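Local coordinates for TolA protein (Pseudomonas aeruginosa, PDB 1LR0) that is an inner-membrane component of the Tol-Pal system, which probably acts in outer membrane invagination during cell division and keeps that membrane intact, at residues P46-G51 and F116-L121. Sequence-based numbering, arbitrary orientation.
Sequences PSARNG and FKPEDL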
loop_
_atom_site.group_PDB
_atom_site.type_symbol
_atom_site.label_atom_id
_atom_site.label_comp_id
_atom_site.label_asym_id
_atom_site.label_seq_id
_atom_site.Cartn_x
_atom_site.Cartn_y
_atom_site.Cartn_z
ATOM N N PRO A 46 -14.702 -3.670 18.628
ATOM C CA PRO A 46 -15.906 -2.894 19.029
ATOM C C PRO A 46 -15.656 -1.418 19.063
ATOM O O PRO A 46 -16.564 -0.684 18.812
ATOM C CB PRO A 46 -16.210 -3.389 20.459
ATOM C CG PRO A 46 -15.513 -4.670 20.583
ATOM C CD PRO A 46 -14.316 -4.665 19.645
ATOM N N SER A 47 -14.424 -0.992 19.254
ATOM C CA SER A 47 -14.160 0.440 19.376
ATOM C C SER A 47 -13.952 1.176 18.052
ATOM O O SER A 47 -13.842 2.375 18.039
ATOM C CB SER A 47 -12.891 0.670 20.246
ATOM O OG SER A 47 -11.781 -0.073 19.704
ATOM N N ALA A 48 -13.899 0.457 16.937
ATOM C CA ALA A 48 -13.716 1.097 15.677
ATOM C C ALA A 48 -14.801 2.062 15.357
ATOM O O ALA A 48 -15.967 1.788 15.627
ATOM C CB ALA A 48 -13.522 0.096 14.558
ATOM N N ARG A 49 -14.423 3.212 14.808
ATOM C CA ARG A 49 -15.431 4.201 14.407
ATOM C C ARG A 49 -15.060 4.863 13.081
ATOM O O ARG A 49 -13.881 5.082 12.843
ATOM C CB ARG A 49 -15.566 5.321 15.437
ATOM C CG ARG A 49 -16.221 4.865 16.762
ATOM C CD ARG A 49 -17.615 4.430 16.692
ATOM N NE ARG A 49 -18.065 4.266 18.089
ATOM C CZ ARG A 49 -17.911 3.216 18.795
ATOM N NH1 ARG A 49 -17.386 2.133 18.256
ATOM N NH2 ARG A 49 -18.297 3.237 20.054
ATOM N N ASN A 50 -16.048 5.259 12.311
ATOM C CA ASN A 50 -15.819 6.165 11.184
ATOM C C ASN A 50 -15.023 7.400 11.628
ATOM O O ASN A 50 -15.279 7.962 12.702
ATOM C CB ASN A 50 -17.135 6.579 10.544
ATOM C CG ASN A 50 -17.628 5.521 9.565
ATOM O OD1 ASN A 50 -18.029 4.391 9.969
ATOM N ND2 ASN A 50 -17.574 5.847 8.304
ATOM N N GLY A 51 -14.080 7.829 10.808
ATOM C CA GLY A 51 -13.326 9.030 11.158
ATOM C C GLY A 51 -11.942 8.724 11.646
ATOM O O GLY A 51 -11.125 9.589 11.827
ATOM N N PHE A 116 -4.932 3.212 6.865
ATOM C CA PHE A 116 -6.179 2.466 6.922
ATOM C C PHE A 116 -7.254 3.144 7.721
ATOM O O PHE A 116 -6.948 3.692 8.791
ATOM C CB PHE A 116 -5.919 1.081 7.552
ATOM C CG PHE A 116 -4.960 0.241 6.718
ATOM C CD1 PHE A 116 -5.360 -0.282 5.517
ATOM C CD2 PHE A 116 -3.667 -0.014 7.130
ATOM C CE1 PHE A 116 -4.513 -1.084 4.760
ATOM C CE2 PHE A 116 -2.835 -0.775 6.325
ATOM C CZ PHE A 116 -3.282 -1.325 5.168
ATOM N N LYS A 117 -8.511 3.061 7.282
ATOM C CA LYS A 117 -9.682 3.627 7.977
ATOM C C LYS A 117 -10.703 2.515 8.161
ATOM O O LYS A 117 -10.945 1.697 7.240
ATOM C CB LYS A 117 -10.334 4.754 7.145
ATOM C CG LYS A 117 -9.395 5.810 6.706
ATOM C CD LYS A 117 -10.073 6.891 5.839
ATOM C CE LYS A 117 -9.111 8.007 5.259
ATOM N NZ LYS A 117 -10.055 9.008 4.517
ATOM N N PRO A 118 -11.387 2.487 9.273
ATOM C CA PRO A 118 -12.401 1.440 9.492
ATOM C C PRO A 118 -13.433 1.434 8.401
ATOM O O PRO A 118 -13.865 0.358 8.037
ATOM C CB PRO A 118 -13.069 1.867 10.806
ATOM C CG PRO A 118 -11.995 2.540 11.577
ATOM C CD PRO A 118 -11.286 3.383 10.442
ATOM N N GLU A 119 -13.868 2.613 7.931
ATOM C CA GLU A 119 -14.945 2.614 6.974
ATOM C C GLU A 119 -14.473 2.042 5.609
ATOM O O GLU A 119 -15.228 1.378 4.910
ATOM C CB GLU A 119 -15.537 4.018 6.809
ATOM C CG GLU A 119 -14.528 5.050 6.501
ATOM C CD GLU A 119 -13.956 5.786 7.750
ATOM O OE1 GLU A 119 -13.620 5.159 8.784
ATOM O OE2 GLU A 119 -13.846 7.013 7.709
ATOM N N ASP A 120 -13.211 2.268 5.241
ATOM C CA ASP A 120 -12.717 1.724 4.015
ATOM C C ASP A 120 -12.425 0.235 4.121
ATOM O O ASP A 120 -12.614 -0.564 3.194
ATOM C CB ASP A 120 -11.502 2.505 3.618
ATOM C CG ASP A 120 -11.863 3.845 2.957
ATOM O OD1 ASP A 120 -13.010 3.979 2.390
ATOM O OD2 ASP A 120 -11.060 4.800 2.973
ATOM N N LEU A 121 -11.919 -0.180 5.262
ATOM C CA LEU A 121 -11.778 -1.603 5.487
ATOM C C LEU A 121 -13.133 -2.338 5.452
ATOM O O LEU A 121 -13.272 -3.422 4.892
ATOM C CB LEU A 121 -11.124 -1.836 6.844
ATOM C CG LEU A 121 -9.641 -1.415 6.936
ATOM C CD1 LEU A 121 -9.199 -1.318 8.406
ATOM C CD2 LEU A 121 -8.641 -2.228 6.180
#
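N50 and E119 bring their backbones closest, CA to CA 5.6 Å, where the loop between helix 4-41 and strand 54-60 passes the first turn of helix 118-123. The E119 carboxylate receives the backbone N-H of G51. G51 N donates to E119 OE2 at 3.2 Å, meeting that oxygen on its syn side, 26° out of the carboxylate plane. A second, weak bond runs from G51 N to E119 OE1. CG of E119 lies between its own backbone N and carbonyl carbon (chi1 53°), and the bend at chi2 brings E119 CD to 3.7 Å from G51 N. The N50 amide stacks over this carboxylate, their planes 23° apart, and N50 ND2 comes to 3.1 Å from E119 CB. Beside this polar patch, the ring of P118 packs against the loop. P118 CG lies 3.4 Å from R49 O and 4.1 Å from A48 CB. The other side of the loop is tied to itself, as R49 NH1 bonds to both P46 O and A48 O. P118, the buried residue here, also touches W42 and F80 in this C-terminal periplasmic domain. One main-chain N-H shared unequally by two oxygens, plus a single apolar pair, makes a modest, mostly polar surface link.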